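Local coordinates for protein acyl-CoA thioesterase (Alicyclobacillus acidocaldarius subsp. acidocaldarius, PDB 3RQB) that is of unconfirmed function but has a double hotdog fold and probably hydrolyses acyl-CoA thioesters, at residues V152-I155 with R156-F160; T191-P194 with R195-K199. One frame throughout, in Å; residues are numbered along the deposited sequence.

Contact 1 of 2, residues V152-I155 with R156-F160; sequences VRLI and RGSAF
Leu154 reaches forward along the chain and meets Ser158, four residues on, where the strand gives way to a loop. One methyl, CD2, lies against the serine CB; Leu154 CD2 and Ser158 CB are 3.2 Å apart. The other methyl sits by the backbone, with Leu154 CD1 3.2 Å from Arg156 O. The leucine fork therefore spans the start of the loop, one branch on a side chain and the other on a carbonyl oxygen. Its CG is anti to the backbone N (chi1 -178°), which sends both methyls toward the chain that follows. Ser158 turns its CB to the leucine, while its OG accepts a weak hydrogen bond from Phe160 N at 3.3 Å.

Strand 150-156 belongs to the C-terminal of the two hotdog domains of this acyl-CoA thioesterase. It is an outermost strand within the chain, paired along one side with strand 168-174. The loop after it passes through Gly157, whose positive phi of 68° suits a residue without a side chain. Gly157 O is held by Thr168 OG1. With an alanine at Leu154 both methyls go, and Ser158 CB would probably lose its apolar partner, leaving a gap beside the Arg156 carbonyl.

Ile155 extends away from the loop and packs on Tyr169 and Trp171 of the neighbouring strand. Arg156 also leads away from the strand segment. Its NH2 makes a salt bridge with Asp165, outside the two segments.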
# COMPACT_ATOMS: atom_id res chain seq x y z
N VAL B 152 6.23 -23.75 -5.98
CA VAL B 152 5.49 -22.97 -6.95
C VAL B 152 5.21 -23.77 -8.21
O VAL B 152 6.12 -24.31 -8.85
CB VAL B 152 6.26 -21.70 -7.35
CG1 VAL B 152 5.44 -20.86 -8.31
CG2 VAL B 152 6.65 -20.90 -6.11
N ARG B 153 3.93 -23.86 -8.57
CA ARG B 153 3.57 -24.36 -9.88
C ARG B 153 3.21 -23.13 -10.72
O ARG B 153 2.22 -22.45 -10.46
CB ARG B 153 2.41 -25.35 -9.78
CG ARG B 153 2.29 -26.00 -8.41
CD ARG B 153 1.28 -27.12 -8.41
NE ARG B 153 1.91 -28.39 -8.70
CZ ARG B 153 1.90 -29.43 -7.87
NH1 ARG B 153 1.27 -29.35 -6.71
NH2 ARG B 153 2.51 -30.56 -8.21
N LEU B 154 4.04 -22.82 -11.71
CA LEU B 154 3.79 -21.65 -12.53
C LEU B 154 2.82 -21.96 -13.65
O LEU B 154 2.95 -22.97 -14.36
CB LEU B 154 5.08 -21.07 -13.11
CG LEU B 154 4.80 -19.80 -13.93
CD1 LEU B 154 4.44 -18.62 -13.04
CD2 LEU B 154 6.00 -19.47 -14.78
N ILE B 155 1.85 -21.06 -13.80
CA ILE B 155 0.74 -21.23 -14.73
C ILE B 155 0.97 -20.41 -15.98
O ILE B 155 1.06 -20.96 -17.07
CB ILE B 155 -0.57 -20.83 -14.07
CG1 ILE B 155 -0.73 -21.60 -12.75
CG2 ILE B 155 -1.73 -21.06 -15.02
CD1 ILE B 155 -2.02 -21.33 -12.01
N ARG B 156 1.03 -19.09 -15.82
CA ARG B 156 1.44 -18.23 -16.93
C ARG B 156 2.35 -17.13 -16.39
O ARG B 156 2.64 -17.09 -15.19
CB ARG B 156 0.23 -17.62 -17.64
CG ARG B 156 -0.33 -16.40 -16.95
CD ARG B 156 -1.35 -15.69 -17.82
NE ARG B 156 -0.74 -15.02 -18.96
CZ ARG B 156 -1.31 -14.02 -19.63
NH1 ARG B 156 -2.50 -13.56 -19.26
NH2 ARG B 156 -0.68 -13.47 -20.67
N GLY B 157 2.80 -16.25 -17.28
CA GLY B 157 3.58 -15.09 -16.87
C GLY B 157 4.98 -15.29 -16.30
O GLY B 157 5.24 -14.93 -15.15
N SER B 158 5.88 -15.90 -17.07
CA SER B 158 7.27 -15.99 -16.62
C SER B 158 8.22 -15.16 -17.49
O SER B 158 7.78 -14.45 -18.40
CB SER B 158 7.76 -17.45 -16.54
OG SER B 158 7.69 -18.10 -17.80
N ALA B 159 9.51 -15.23 -17.17
CA ALA B 159 10.53 -14.67 -18.04
C ALA B 159 10.97 -15.66 -19.15
O ALA B 159 11.78 -15.33 -20.02
CB ALA B 159 11.73 -14.21 -17.21
N PHE B 160 10.47 -16.90 -19.06
CA PHE B 160 10.65 -17.90 -20.11
C PHE B 160 9.46 -18.08 -21.04
O PHE B 160 9.52 -18.84 -22.00
CB PHE B 160 11.09 -19.19 -19.47
CG PHE B 160 12.16 -18.97 -18.45
CD1 PHE B 160 11.84 -18.70 -17.13
CD2 PHE B 160 13.50 -18.94 -18.84
CE1 PHE B 160 12.83 -18.46 -16.19
CE2 PHE B 160 14.50 -18.70 -17.90
CZ PHE B 160 14.17 -18.46 -16.58

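Contact 2 of 2, residues T191-P194 with R195-K199; sequences TFVP and RVYVK
Pro194 and Tyr197 pack together at the start of helix 195-200, where Pro194 holds the N-cap position. The proline CG lies over one face of the tyrosine ring, 3.7 Å from the Tyr197 ring centroid, in a CH-pi contact. Beside it, Pro194 CD comes to 3.4 Å from Tyr197 CD2. The tyrosine's polar end is satisfied elsewhere, by a hydrogen bond between its OH and Val204 O.

Pro194 O faces the first turn of the helix. It accepts a weak but fairly straight bond from Val198 N, at 3.4 Å and 163°. Lys199 N bonds to Arg195 O and carries the helical pattern on.

Arg195 folds back on the loop, its chain bent at chi2 and chi3. It gives a weak, bent hydrogen bond, with Arg195 NH2 2.6 Å from Val193 O. The remaining guanidinium nitrogens have partners outside the two segments: NH1 bonds to Ala166 O and Thr168 OG1, and NE to Gln246 OE1. Val198 CG2 lies over one face of this group and also meets Val193 CG1 at 3.6 Å.

Lys199 forms a salt bridge with Glu123 of the second subunit. The helix rests on strands 230-240 and 243-251: Arg195 packs on Ala234 and Ala236 of the first, and Val196 on Phe244 of the second.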
# COMPACT_ATOMS: atom_id res chain seq x y z
N THR B 191 6.60 -13.67 -3.29
CA THR B 191 7.10 -14.85 -4.00
C THR B 191 6.96 -14.73 -5.53
O THR B 191 7.36 -15.62 -6.27
CB THR B 191 6.42 -16.15 -3.52
OG1 THR B 191 5.03 -16.13 -3.86
CG2 THR B 191 6.56 -16.30 -2.03
N PHE B 192 6.40 -13.62 -5.99
CA PHE B 192 6.26 -13.38 -7.43
C PHE B 192 7.54 -12.92 -8.10
O PHE B 192 8.23 -12.02 -7.62
CB PHE B 192 5.17 -12.35 -7.70
CG PHE B 192 3.80 -12.80 -7.29
CD1 PHE B 192 3.21 -13.89 -7.90
CD2 PHE B 192 3.10 -12.13 -6.30
CE1 PHE B 192 1.95 -14.31 -7.53
CE2 PHE B 192 1.85 -12.55 -5.92
CZ PHE B 192 1.26 -13.64 -6.54
N VAL B 193 7.84 -13.55 -9.23
CA VAL B 193 8.90 -13.09 -10.09
C VAL B 193 8.66 -11.61 -10.37
O VAL B 193 7.52 -11.19 -10.54
CB VAL B 193 8.87 -13.87 -11.40
CG1 VAL B 193 9.46 -13.05 -12.53
CG2 VAL B 193 9.62 -15.18 -11.21
N PRO B 194 9.75 -10.81 -10.42
CA PRO B 194 9.65 -9.36 -10.58
C PRO B 194 8.97 -9.01 -11.88
O PRO B 194 9.41 -9.51 -12.93
CB PRO B 194 11.12 -8.92 -10.65
CG PRO B 194 11.87 -10.01 -10.00
CD PRO B 194 11.15 -11.26 -10.38
N ARG B 195 7.96 -8.15 -11.84
CA ARG B 195 7.14 -7.91 -13.02
C ARG B 195 8.01 -7.67 -14.27
O ARG B 195 7.80 -8.27 -15.33
CB ARG B 195 6.17 -6.74 -12.78
CG ARG B 195 5.10 -6.98 -11.71
CD ARG B 195 4.21 -8.17 -12.03
NE ARG B 195 4.77 -9.42 -11.50
CZ ARG B 195 4.60 -10.62 -12.04
NH1 ARG B 195 3.90 -10.77 -13.15
NH2 ARG B 195 5.15 -11.68 -11.48
N VAL B 196 9.03 -6.82 -14.11
CA VAL B 196 9.88 -6.42 -15.22
C VAL B 196 10.57 -7.61 -15.94
O VAL B 196 10.63 -7.64 -17.17
CB VAL B 196 10.90 -5.35 -14.78
CG1 VAL B 196 11.98 -5.98 -13.91
CG2 VAL B 196 11.53 -4.66 -15.98
N TYR B 197 11.08 -8.58 -15.18
CA TYR B 197 11.60 -9.79 -15.80
C TYR B 197 10.55 -10.38 -16.74
O TYR B 197 10.84 -10.72 -17.89
CB TYR B 197 11.96 -10.86 -14.76
CG TYR B 197 13.09 -10.51 -13.80
CD1 TYR B 197 13.74 -9.29 -13.86
CD2 TYR B 197 13.50 -11.42 -12.84
CE1 TYR B 197 14.77 -8.98 -12.98
CE2 TYR B 197 14.53 -11.13 -11.95
CZ TYR B 197 15.17 -9.90 -12.03
OH TYR B 197 16.19 -9.59 -11.15
N VAL B 198 9.33 -10.51 -16.23
CA VAL B 198 8.25 -11.10 -17.01
C VAL B 198 8.07 -10.36 -18.33
O VAL B 198 7.79 -10.97 -19.37
CB VAL B 198 6.91 -11.06 -16.25
CG1 VAL B 198 5.93 -12.02 -16.89
CG2 VAL B 198 7.11 -11.39 -14.77
N LYS B 199 8.23 -9.05 -18.27
CA LYS B 199 8.04 -8.21 -19.45
C LYS B 199 9.23 -8.26 -20.43
O LYS B 199 9.04 -8.26 -21.64
CB LYS B 199 7.74 -6.77 -19.04
CG LYS B 199 7.21 -5.88 -20.17
CD LYS B 199 5.78 -6.25 -20.61
CE LYS B 199 5.22 -5.24 -21.63
NZ LYS B 199 3.90 -5.63 -22.21

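Overall arrangement
Both contacts are local contacts in the C-terminal hotdog domain, with centres about 10 Å apart. Contact 1 leaves an outer strand for a loop; contact 2 leaves a loop for a short helix. Each is partly buried, but contact 2 lies nearer the centre of the chain and reaches the second subunit, whereas contact 1 touches no other chain. Contact 1 is purely a matter of packing between its segments. Contact 2 adds weak hydrogen bonds and a proline-aromatic contact. The two meet directly: Val198 CG1 packs on Gly157 and Ser158. They also share partners, since Thr168 and Lys201 each bond to both.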